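Local structure of 2-dehydropantoate 2-reductase (3HN2) at residues G14-A19 with A126-N131; L44-F47 with D52-L55; S83-L88 with L106-A111; V212-V217 with F248-G253. The protein probably catalyses the NADPH-dependent reduction of 2-dehydropantoate (ketopantoate) to pantoate, a step of pantothenate biosynthesis. All coordinates share one frame; numbering follows the deposited sequence.

Overall arrangement
Interactions 1, 2 and 3 belong to the Rossmann-type half of the chain, interaction 4 to the helical C-terminal half. Interaction 1 is the most central, an apolar contact between helix 14-23 and strand 121-129. Interaction 2 touches it from the outer side: the hairpin of 44-48 and 53-55 lays Val46, Leu44 and Leu55 on the same helix, and within the hairpin backbone hydrogen bonds join the two strands. Interaction 3 is also buried but lies apart, about 20 Å from interaction 1 between centres, and pairs one tyrosine with a helix start. Interaction 4 is a charged surface contact, yet Phe248 and Met252 of its second segment reach Phe127 of interaction 1 across the two halves.

Interaction 1 (G14-A19 with A126-N131); sequences GLYYGA and AFLCSN
With CG swung anti to the backbone N (chi1 174°), Tyr16 turns its ring to one flank of Leu128, while Tyr17, whose CG lies anti to the carbonyl carbon (chi1 -72°), sends its ring out head-on toward the same leucine, the two side chains pointing at one another. Both tyrosines stand in the first turn of helix 14-23, which begins at the last glycine, Gly14, of a GxGxxG-like sequence, consistent with a Rossmann dinucleotide-binding fold. The helix segment runs at 103° to strand 126-129, and long side chains span the gap. Leu128 suits this place because its CD1 methyl is shared by two rings, 3.6 Å from Tyr16 CD2 and 3.7 Å from Tyr17 CZ, while its CD2 lies against Tyr16 alone. The two rings also meet each other, Tyr16 CD2 standing over one face of the Tyr17 ring toward its rim. Ala126, small enough to leave room for a phenol, faces the far end of Tyr17. The Tyr17 hydroxyl is buried, but its hydrogen bond with the Gly144 carbonyl on strand 142-150 satisfies it. Two methyl groups also lie against it, Tyr17 OH being 3.6 Å from CD1 of Leu128 and 3.8 Å from CB of Ala126.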
loop_
_atom_site.group_PDB
_atom_site.type_symbol
_atom_site.label_atom_id
_atom_site.label_comp_id
_atom_site.label_asym_id
_atom_site.label_seq_id
_atom_site.Cartn_x
_atom_site.Cartn_y
_atom_site.Cartn_z
ATOM N N GLY A 14 17.090 12.531 -4.328
ATOM C CA GLY A 14 18.357 12.663 -5.034
ATOM C C GLY A 14 19.513 12.079 -4.245
ATOM O O GLY A 14 20.408 11.441 -4.812
ATOM N N LEU A 15 19.483 12.295 -2.931
ATOM C CA LEU A 15 20.483 11.737 -2.033
ATOM C C LEU A 15 20.340 10.226 -1.929
ATOM O O LEU A 15 21.328 9.506 -2.071
ATOM C CB LEU A 15 20.398 12.379 -0.647
ATOM C CG LEU A 15 20.972 13.782 -0.413
ATOM C CD1 LEU A 15 20.708 14.219 1.015
ATOM C CD2 LEU A 15 22.464 13.850 -0.707
ATOM N N TYR A 16 19.108 9.764 -1.702
ATOM C CA TYR A 16 18.793 8.337 -1.559
ATOM C C TYR A 16 19.229 7.503 -2.756
ATOM O O TYR A 16 19.880 6.475 -2.589
ATOM C CB TYR A 16 17.298 8.137 -1.299
ATOM C CG TYR A 16 16.840 6.692 -1.286
ATOM C CD1 TYR A 16 17.208 5.826 -0.253
ATOM C CD2 TYR A 16 16.020 6.194 -2.298
ATOM C CE1 TYR A 16 16.782 4.497 -0.239
ATOM C CE2 TYR A 16 15.582 4.870 -2.289
ATOM C CZ TYR A 16 15.964 4.029 -1.256
ATOM O OH TYR A 16 15.536 2.720 -1.250
ATOM N N TYR A 17 18.873 7.953 -3.955
ATOM C CA TYR A 17 19.245 7.241 -5.173
ATOM C C TYR A 17 20.735 7.326 -5.476
ATOM O O TYR A 17 21.335 6.344 -5.905
ATOM C CB TYR A 17 18.411 7.712 -6.367
ATOM C CG TYR A 17 16.976 7.243 -6.322
ATOM C CD1 TYR A 17 16.658 5.924 -5.988
ATOM C CD2 TYR A 17 15.933 8.113 -6.622
ATOM C CE1 TYR A 17 15.335 5.492 -5.944
ATOM C CE2 TYR A 17 14.611 7.693 -6.585
ATOM C CZ TYR A 17 14.318 6.383 -6.249
ATOM O OH TYR A 17 13.006 5.977 -6.216
ATOM N N GLY A 18 21.326 8.488 -5.223
ATOM C CA GLY A 18 22.762 8.682 -5.412
ATOM C C GLY A 18 23.604 7.858 -4.456
ATOM O O GLY A 18 24.671 7.363 -4.830
ATOM N N ALA A 19 23.120 7.716 -3.223
ATOM C CA ALA A 19 23.792 6.908 -2.207
ATOM C C ALA A 19 23.744 5.429 -2.552
ATOM O O ALA A 19 24.708 4.710 -2.307
ATOM C CB ALA A 19 23.188 7.147 -0.841
ATOM N N ALA A 126 9.357 8.214 -10.411
ATOM C CA ALA A 126 9.779 7.502 -9.213
ATOM C C ALA A 126 8.675 7.535 -8.171
ATOM O O ALA A 126 7.942 8.517 -8.071
ATOM C CB ALA A 126 11.039 8.130 -8.656
ATOM N N PHE A 127 8.547 6.460 -7.404
ATOM C CA PHE A 127 7.597 6.442 -6.295
ATOM C C PHE A 127 8.301 6.046 -5.006
ATOM O O PHE A 127 8.701 4.896 -4.834
ATOM C CB PHE A 127 6.412 5.516 -6.581
ATOM C CG PHE A 127 5.185 5.851 -5.780
ATOM C CD1 PHE A 127 4.253 6.768 -6.265
ATOM C CD2 PHE A 127 4.963 5.263 -4.537
ATOM C CE1 PHE A 127 3.115 7.091 -5.526
ATOM C CE2 PHE A 127 3.832 5.580 -3.793
ATOM C CZ PHE A 127 2.904 6.495 -4.289
ATOM N N LEU A 128 8.431 7.014 -4.104
ATOM C CA LEU A 128 9.273 6.880 -2.925
ATOM C C LEU A 128 8.618 7.535 -1.717
ATOM O O LEU A 128 8.068 8.631 -1.826
ATOM C CB LEU A 128 10.605 7.580 -3.196
ATOM C CG LEU A 128 11.960 6.985 -2.814
ATOM C CD1 LEU A 128 13.027 7.976 -3.221
ATOM C CD2 LEU A 128 12.090 6.661 -1.339
ATOM N N CYS A 129 8.684 6.861 -0.570
ATOM C CA CYS A 129 8.292 7.455 0.711
ATOM C C CYS A 129 9.557 7.843 1.469
ATOM O O CYS A 129 10.282 6.974 1.960
ATOM C CB CYS A 129 7.468 6.477 1.553
ATOM S SG CYS A 129 6.043 5.750 0.731
ATOM N N SER A 130 9.826 9.145 1.555
ATOM C CA SER A 130 11.057 9.632 2.177
ATOM C C SER A 130 10.954 11.048 2.731
ATOM O O SER A 130 10.833 12.010 1.972
ATOM C CB SER A 130 12.232 9.557 1.190
ATOM O OG SER A 130 12.021 10.399 0.071
ATOM N N ASN A 131 10.988 11.165 4.054
ATOM C CA ASN A 131 11.294 12.442 4.688
ATOM C C ASN A 131 12.793 12.475 4.971
ATOM O O ASN A 131 13.401 11.440 5.223
ATOM C CB ASN A 131 10.441 12.684 5.952
ATOM C CG ASN A 131 10.869 11.832 7.147
ATOM O OD1 ASN A 131 10.355 10.732 7.356
ATOM N ND2 ASN A 131 11.799 12.350 7.945
#

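Interaction 2 (L44-F47 with D52-L55); sequences LKVF and DFTL
The Phe53 ring carries Val46 over one face: Val46 CB sits 4.1 Å from the ring centroid and 28° off the ring normal, a CH-pi contact, and CG1 of Val46 is 3.7 Å from Phe53 CE1. Arg23 of helix 14-23 makes a cation-pi contact with the same ring. Phe47 is met at its edge, where Asp52 OD1 lies in the ring plane 3.3 Å from Phe47 CD2, the carboxylate standing at 89° to the ring. The aspartate's other oxygen, OD2, takes a hydrogen bond from Ser48 N, which helps to fix its rotation.

These pairs belong to an antiparallel beta hairpin. Val46 and Phe53 form a hydrogen-bonded pair, with Val46 N to Phe53 O and Phe53 N to Val46 O both 2.9 Å. The beta-branched valine fits a strand, and here it also offers a compact surface to the ring. Phe53 reaches it with CG held between the backbone N and the carbonyl carbon (chi1 79°). With an alanine in place of Phe53, Val46 would probably lose its aromatic cover and Arg23 its cation-pi partner. On the solvent side, Thr54 CG2 packs 3.7 Å from Lys45 CG, the extended lysine lending its methylenes.

Strand 137-140 bonds to the other edge of strand 44-48, making a small three-stranded sheet. Its face bearing Leu44, Val46, Phe53 and Leu55 lies on helix 14-23.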
loop_
_atom_site.group_PDB
_atom_site.type_symbol
_atom_site.label_atom_id
_atom_site.label_comp_id
_atom_site.label_asym_id
_atom_site.label_seq_id
_atom_site.Cartn_x
_atom_site.Cartn_y
_atom_site.Cartn_z
ATOM N N LEU A 44 27.296 11.040 4.524
ATOM C CA LEU A 44 25.854 10.941 4.759
ATOM C C LEU A 44 25.409 9.563 5.253
ATOM O O LEU A 44 25.962 8.534 4.856
ATOM C CB LEU A 44 25.042 11.410 3.541
ATOM C CG LEU A 44 25.151 10.730 2.173
ATOM C CD1 LEU A 44 24.022 9.743 1.962
ATOM C CD2 LEU A 44 25.147 11.773 1.073
ATOM N N LYS A 45 24.409 9.570 6.130
ATOM C CA LYS A 45 23.847 8.350 6.694
ATOM C C LYS A 45 22.484 8.081 6.075
ATOM O O LYS A 45 21.616 8.953 6.070
ATOM C CB LYS A 45 23.698 8.473 8.213
ATOM C CG LYS A 45 24.970 8.845 8.959
ATOM C CD LYS A 45 24.868 8.436 10.419
ATOM C CE LYS A 45 26.231 8.412 11.086
ATOM N NZ LYS A 45 26.187 7.721 12.403
ATOM N N VAL A 46 22.301 6.874 5.547
ATOM C CA VAL A 46 21.006 6.470 5.006
ATOM C C VAL A 46 20.344 5.483 5.953
ATOM O O VAL A 46 20.880 4.412 6.228
ATOM C CB VAL A 46 21.120 5.861 3.584
ATOM C CG1 VAL A 46 19.768 5.361 3.091
ATOM C CG2 VAL A 46 21.670 6.883 2.614
ATOM N N PHE A 47 19.181 5.868 6.461
ATOM C CA PHE A 47 18.373 4.985 7.283
ATOM C C PHE A 47 17.235 4.448 6.429
ATOM O O PHE A 47 16.493 5.213 5.820
ATOM C CB PHE A 47 17.852 5.719 8.523
ATOM C CG PHE A 47 18.936 6.364 9.340
ATOM C CD1 PHE A 47 19.160 7.735 9.263
ATOM C CD2 PHE A 47 19.748 5.600 10.173
ATOM C CE1 PHE A 47 20.171 8.335 10.012
ATOM C CE2 PHE A 47 20.760 6.192 10.927
ATOM C CZ PHE A 47 20.970 7.561 10.845
ATOM N N ASP A 52 19.898 -0.057 7.515
ATOM C CA ASP A 52 20.620 1.211 7.394
ATOM C C ASP A 52 22.043 1.015 6.873
ATOM O O ASP A 52 22.649 -0.037 7.086
ATOM C CB ASP A 52 20.662 1.941 8.747
ATOM C CG ASP A 52 19.286 2.086 9.394
ATOM O OD1 ASP A 52 19.231 2.361 10.611
ATOM O OD2 ASP A 52 18.259 1.925 8.702
ATOM N N PHE A 53 22.562 2.027 6.180
ATOM C CA PHE A 53 23.974 2.055 5.791
ATOM C C PHE A 53 24.547 3.473 5.811
ATOM O O PHE A 53 23.806 4.455 5.766
ATOM C CB PHE A 53 24.222 1.344 4.446
ATOM C CG PHE A 53 23.857 2.156 3.229
ATOM C CD1 PHE A 53 22.546 2.202 2.771
ATOM C CD2 PHE A 53 24.838 2.844 2.515
ATOM C CE1 PHE A 53 22.213 2.940 1.634
ATOM C CE2 PHE A 53 24.510 3.586 1.386
ATOM C CZ PHE A 53 23.194 3.632 0.945
ATOM N N THR A 54 25.869 3.570 5.890
ATOM C CA THR A 54 26.542 4.858 6.016
ATOM C C THR A 54 27.707 4.963 5.036
ATOM O O THR A 54 28.560 4.077 4.974
ATOM C CB THR A 54 27.063 5.082 7.458
ATOM O OG1 THR A 54 27.790 3.926 7.889
ATOM C CG2 THR A 54 25.914 5.325 8.425
ATOM N N LEU A 55 27.728 6.041 4.259
ATOM C CA LEU A 55 28.861 6.328 3.386
ATOM C C LEU A 55 29.832 7.236 4.128
ATOM O O LEU A 55 29.496 8.389 4.413
ATOM C CB LEU A 55 28.408 6.996 2.086
ATOM C CG LEU A 55 27.600 6.183 1.076
ATOM C CD1 LEU A 55 26.979 7.120 0.058
ATOM C CD2 LEU A 55 28.450 5.121 0.387
#

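Interaction 3 (S83-L88 with L106-A111); sequences SRYEEL and LGNEEA
Apolar packing joins Tyr85 to Ala111: the methyl CB of Ala111 lies in the plane of the tyrosine ring at its edge, 3.8 Å from CE1. Alanine suits this site, since its short side chain lets the ring edge come up close to helix 108-115. Farther along that helix Leu112 and Leu115 also touch Tyr85. Helices 85-89 and 108-115 follow strands 72-75 and 98-101 of the Rossmann-type sheet, so the contact joins two neighbouring crossover segments.

At the phenol end the contact is plain van der Waals: the Tyr85 ring and the Asn108 amide cross at about a right angle, and Tyr85 OH lies 3.8 Å from Asn108 CB.

No hydrogen bond crosses between the two segments; the polar ends of Tyr85 and Asn108 are bonded to other residues. Tyr85 OH is hydrogen-bonded to Gln103 OE1, while the Asn108 amide, having both an acceptor and a donor, is used at both ends: OD1 accepts from Asn82 ND2, and ND2 donates to the Asn104 carbonyl. Replacing Tyr85 by an alanine would probably open a gap beside Ala111 and leave Gln103 without its hydroxyl partner.

Gly107, with a positive phi of 81°, is the N-cap of helix 108-115.

The chemistry implies a division of labour: the tyrosine lays its ring against an apolar helix surface and Gln103 satisfies its buried hydroxyl, while Asn82 and the Asn104 carbonyl fix the rotation of the Asn108 amide.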
loop_
_atom_site.group_PDB
_atom_site.type_symbol
_atom_site.label_atom_id
_atom_site.label_comp_id
_atom_site.label_asym_id
_atom_site.label_seq_id
_atom_site.Cartn_x
_atom_site.Cartn_y
_atom_site.Cartn_z
ATOM N N SER A 83 13.963 27.408 -12.863
ATOM C CA SER A 83 14.574 28.564 -13.533
ATOM C C SER A 83 16.096 28.492 -13.452
ATOM O O SER A 83 16.799 29.072 -14.279
ATOM C CB SER A 83 14.086 29.870 -12.907
ATOM O OG SER A 83 14.226 29.841 -11.496
ATOM N N ARG A 84 16.587 27.757 -12.457
ATOM C CA ARG A 84 18.014 27.578 -12.229
ATOM C C ARG A 84 18.603 26.412 -13.023
ATOM O O ARG A 84 19.744 26.019 -12.779
ATOM C CB ARG A 84 18.283 27.367 -10.737
ATOM C CG ARG A 84 18.104 28.596 -9.873
ATOM C CD ARG A 84 18.267 28.233 -8.414
ATOM N NE ARG A 84 18.983 29.270 -7.676
ATOM C CZ ARG A 84 20.273 29.213 -7.356
ATOM N NH1 ARG A 84 21.011 28.164 -7.703
ATOM N NH2 ARG A 84 20.828 30.212 -6.682
ATOM N N TYR A 85 17.825 25.866 -13.962
ATOM C CA TYR A 85 18.259 24.751 -14.812
ATOM C C TYR A 85 19.565 25.025 -15.551
ATOM O O TYR A 85 20.474 24.192 -15.537
ATOM C CB TYR A 85 17.189 24.408 -15.850
ATOM C CG TYR A 85 16.191 23.335 -15.465
ATOM C CD1 TYR A 85 14.988 23.213 -16.160
ATOM C CD2 TYR A 85 16.444 22.442 -14.424
ATOM C CE1 TYR A 85 14.064 22.238 -15.830
ATOM C CE2 TYR A 85 15.519 21.461 -14.085
ATOM C CZ TYR A 85 14.335 21.363 -14.799
ATOM O OH TYR A 85 13.412 20.400 -14.478
ATOM N N GLU A 86 19.644 26.195 -16.180
ATOM C CA GLU A 86 20.773 26.575 -17.031
ATOM C C GLU A 86 22.089 26.683 -16.263
ATOM O O GLU A 86 23.078 26.072 -16.661
ATOM C CB GLU A 86 20.458 27.869 -17.800
ATOM C CG GLU A 86 21.526 28.316 -18.802
ATOM C CD GLU A 86 22.293 29.544 -18.334
ATOM O OE1 GLU A 86 23.511 29.426 -18.080
ATOM O OE2 GLU A 86 21.676 30.627 -18.214
ATOM N N GLU A 87 22.090 27.421 -15.151
ATOM C CA GLU A 87 23.312 27.595 -14.352
ATOM C C GLU A 87 23.828 26.296 -13.720
ATOM O O GLU A 87 25.039 26.073 -13.653
ATOM C CB GLU A 87 23.154 28.699 -13.290
ATOM C CG GLU A 87 22.030 28.494 -12.274
ATOM C CD GLU A 87 22.347 29.081 -10.903
ATOM O OE1 GLU A 87 21.459 29.741 -10.322
ATOM O OE2 GLU A 87 23.476 28.880 -10.400
ATOM N N LEU A 88 22.903 25.434 -13.296
ATOM C CA LEU A 88 23.250 24.227 -12.544
ATOM C C LEU A 88 23.664 23.029 -13.399
ATOM O O LEU A 88 24.420 22.178 -12.936
ATOM C CB LEU A 88 22.096 23.822 -11.617
ATOM C CG LEU A 88 21.741 24.719 -10.429
ATOM C CD1 LEU A 88 20.401 24.300 -9.867
ATOM C CD2 LEU A 88 22.811 24.679 -9.347
ATOM N N LEU A 106 4.717 17.833 -14.310
ATOM C CA LEU A 106 4.969 17.865 -15.735
ATOM C C LEU A 106 5.932 18.968 -16.143
ATOM O O LEU A 106 6.423 19.730 -15.305
ATOM C CB LEU A 106 3.663 18.080 -16.478
ATOM C CG LEU A 106 2.573 17.024 -16.461
ATOM C CD1 LEU A 106 1.442 17.529 -17.344
ATOM C CD2 LEU A 106 3.041 15.661 -16.935
ATOM N N GLY A 107 6.203 19.036 -17.445
ATOM C CA GLY A 107 6.970 20.129 -18.021
ATOM C C GLY A 107 8.471 19.997 -17.874
ATOM O O GLY A 107 9.218 20.632 -18.619
ATOM N N ASN A 108 8.902 19.181 -16.914
ATOM C CA ASN A 108 10.307 19.011 -16.568
ATOM C C ASN A 108 11.108 18.427 -17.717
ATOM O O ASN A 108 12.174 18.951 -18.067
ATOM C CB ASN A 108 10.449 18.133 -15.322
ATOM C CG ASN A 108 9.653 18.662 -14.133
ATOM O OD1 ASN A 108 9.556 19.872 -13.921
ATOM N ND2 ASN A 108 9.083 17.753 -13.355
ATOM N N GLU A 109 10.575 17.366 -18.320
ATOM C CA GLU A 109 11.204 16.736 -19.477
ATOM C C GLU A 109 11.375 17.720 -20.630
ATOM O O GLU A 109 12.430 17.773 -21.251
ATOM C CB GLU A 109 10.408 15.519 -19.949
ATOM C CG GLU A 109 10.627 14.261 -19.122
ATOM C CD GLU A 109 9.651 14.120 -17.931
ATOM O OE1 GLU A 109 8.713 14.935 -17.769
ATOM O OE2 GLU A 109 9.824 13.168 -17.152
ATOM N N GLU A 110 10.332 18.509 -20.866
ATOM C CA GLU A 110 10.243 19.418 -22.002
ATOM C C GLU A 110 11.106 20.667 -21.832
ATOM O O GLU A 110 11.655 21.178 -22.811
ATOM C CB GLU A 110 8.780 19.818 -22.242
ATOM C CG GLU A 110 7.846 18.663 -22.633
ATOM C CD GLU A 110 7.180 17.954 -21.439
ATOM O OE1 GLU A 110 6.071 17.406 -21.618
ATOM O OE2 GLU A 110 7.753 17.937 -20.327
ATOM N N ALA A 111 11.210 21.152 -20.592
ATOM C CA ALA A 111 12.011 22.334 -20.271
ATOM C C ALA A 111 13.479 22.065 -20.556
ATOM O O ALA A 111 14.126 22.825 -21.280
ATOM C CB ALA A 111 11.822 22.734 -18.819
#

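Interaction 4 (V212-V217 with F248-G253); sequences VSRKLV and FTDAMG
Arg214 and Asp250 approach at about a right angle, the guanidinium and carboxylate planes inclined by 33°. One carboxylate oxygen, OD1 of Asp250, comes to the edge of the guanidinium near its plane, 3.6 Å from NH2 and 3.7 Å from NH1 of Arg214. It therefore sits before both terminal nitrogens. The link is a long salt bridge, with no hydrogen bond across it, and attraction between opposite charges probably accounts for most of its strength.

A long side chain suits this place, because the nearest backbones, at Arg214 and Asp250, are 11.0 Å apart between CA atoms. With CG anti to its carbonyl carbon (chi1 -63°), the arginine runs out extended to CD and then bends at chi3 (76°), which carries its head over to the aspartate. Its stronger polar partner is elsewhere: NH2 is hydrogen-bonded to the Leu208 carbonyl, which helps to place the group for Asp250. The short aspartate suits the type I turn from Thr249 to Met252, its CB directed at the arginine.

The second subunit packs close by, its Asp172 against Arg214 and its Ala143 against Asp250. This is a surface charge pair between a helix and a turn of the C-terminal domain of ketopantoate reductases, joining helix 211-229 to the turn after helix 241-249 at the subunit interface.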
loop_
_atom_site.group_PDB
_atom_site.type_symbol
_atom_site.label_atom_id
_atom_site.label_comp_id
_atom_site.label_asym_id
_atom_site.label_seq_id
_atom_site.Cartn_x
_atom_site.Cartn_y
_atom_site.Cartn_z
ATOM N N VAL A 212 -17.852 10.513 1.731
ATOM C CA VAL A 212 -17.996 11.579 0.731
ATOM C C VAL A 212 -16.657 12.155 0.265
ATOM O O VAL A 212 -16.558 12.707 -0.836
ATOM C CB VAL A 212 -18.948 12.719 1.183
ATOM C CG1 VAL A 212 -20.401 12.336 0.919
ATOM C CG2 VAL A 212 -18.721 13.091 2.640
ATOM N N SER A 213 -15.637 12.014 1.110
ATOM C CA SER A 213 -14.273 12.409 0.769
ATOM C C SER A 213 -13.620 11.426 -0.197
ATOM O O SER A 213 -12.790 11.823 -1.021
ATOM C CB SER A 213 -13.430 12.541 2.029
ATOM O OG SER A 213 -14.075 13.376 2.967
ATOM N N ARG A 214 -13.989 10.149 -0.091
ATOM C CA ARG A 214 -13.568 9.143 -1.070
ATOM C C ARG A 214 -14.204 9.449 -2.421
ATOM O O ARG A 214 -13.556 9.309 -3.458
ATOM C CB ARG A 214 -13.957 7.732 -0.625
ATOM C CG ARG A 214 -13.311 7.264 0.663
ATOM C CD ARG A 214 -13.747 5.838 1.013
ATOM N NE ARG A 214 -13.074 4.853 0.171
ATOM C CZ ARG A 214 -11.920 4.262 0.470
ATOM N NH1 ARG A 214 -11.389 3.389 -0.375
ATOM N NH2 ARG A 214 -11.291 4.543 1.606
ATOM N N LYS A 215 -15.471 9.871 -2.389
ATOM C CA LYS A 215 -16.218 10.300 -3.577
ATOM C C LYS A 215 -15.581 11.538 -4.221
ATOM O O LYS A 215 -15.553 11.665 -5.452
ATOM C CB LYS A 215 -17.679 10.566 -3.202
ATOM C CG LYS A 215 -18.608 10.962 -4.348
ATOM C CD LYS A 215 -20.048 11.047 -3.850
ATOM C CE LYS A 215 -21.028 11.392 -4.959
ATOM N NZ LYS A 215 -21.205 12.862 -5.112
ATOM N N LEU A 216 -15.055 12.428 -3.378
ATOM C CA LEU A 216 -14.305 13.594 -3.823
ATOM C C LEU A 216 -13.024 13.170 -4.544
ATOM O O LEU A 216 -12.770 13.619 -5.652
ATOM C CB LEU A 216 -13.933 14.466 -2.631
ATOM C CG LEU A 216 -13.861 15.992 -2.736
ATOM C CD1 LEU A 216 -12.738 16.454 -1.823
ATOM C CD2 LEU A 216 -13.664 16.552 -4.150
ATOM N N VAL A 217 -12.237 12.313 -3.888
ATOM C CA VAL A 217 -11.009 11.765 -4.439
ATOM C C VAL A 217 -11.284 11.091 -5.776
ATOM O O VAL A 217 -10.576 11.348 -6.746
ATOM C CB VAL A 217 -10.310 10.805 -3.439
ATOM C CG1 VAL A 217 -9.174 10.042 -4.095
ATOM C CG2 VAL A 217 -9.753 11.591 -2.288
ATOM N N PHE A 248 -4.855 1.175 -3.288
ATOM C CA PHE A 248 -3.396 1.250 -3.128
ATOM C C PHE A 248 -3.002 2.151 -1.965
ATOM O O PHE A 248 -2.159 1.778 -1.151
ATOM C CB PHE A 248 -2.747 1.733 -4.435
ATOM C CG PHE A 248 -1.285 2.075 -4.325
ATOM C CD1 PHE A 248 -0.319 1.073 -4.340
ATOM C CD2 PHE A 248 -0.872 3.404 -4.253
ATOM C CE1 PHE A 248 1.031 1.387 -4.253
ATOM C CE2 PHE A 248 0.476 3.728 -4.163
ATOM C CZ PHE A 248 1.431 2.718 -4.168
ATOM N N THR A 249 -3.630 3.324 -1.889
ATOM C CA THR A 249 -3.340 4.322 -0.854
ATOM C C THR A 249 -3.847 3.853 0.517
ATOM O O THR A 249 -3.370 4.312 1.551
ATOM C CB THR A 249 -3.938 5.714 -1.224
ATOM O OG1 THR A 249 -3.964 5.860 -2.645
ATOM C CG2 THR A 249 -3.106 6.854 -0.670
ATOM N N ASP A 250 -4.788 2.911 0.505
ATOM C CA ASP A 250 -5.386 2.347 1.714
ATOM C C ASP A 250 -4.443 1.380 2.452
ATOM O O ASP A 250 -4.719 0.977 3.586
ATOM C CB ASP A 250 -6.686 1.625 1.345
ATOM C CG ASP A 250 -7.806 1.876 2.342
ATOM O OD1 ASP A 250 -8.984 1.832 1.924
ATOM O OD2 ASP A 250 -7.520 2.120 3.537
ATOM N N ALA A 251 -3.338 1.013 1.805
ATOM C CA ALA A 251 -2.324 0.133 2.392
ATOM C C ALA A 251 -1.135 0.922 2.944
ATOM O O ALA A 251 -0.096 0.347 3.283
ATOM C CB ALA A 251 -1.845 -0.875 1.352
ATOM N N MET A 252 -1.295 2.239 3.031
ATOM C CA MET A 252 -0.199 3.130 3.379
ATOM C C MET A 252 -0.296 3.606 4.805
ATOM O O MET A 252 0.607 4.290 5.287
ATOM C CB MET A 252 -0.189 4.345 2.456
ATOM C CG MET A 252 0.434 4.111 1.102
ATOM S SD MET A 252 0.181 5.586 0.119
ATOM C CE MET A 252 1.670 5.634 -0.889
ATOM N N GLY A 253 -1.398 3.251 5.468
ATOM C CA GLY A 253 -1.672 3.671 6.838
ATOM C C GLY A 253 -1.671 5.181 6.988
ATOM O O GLY A 253 -2.309 5.892 6.209
#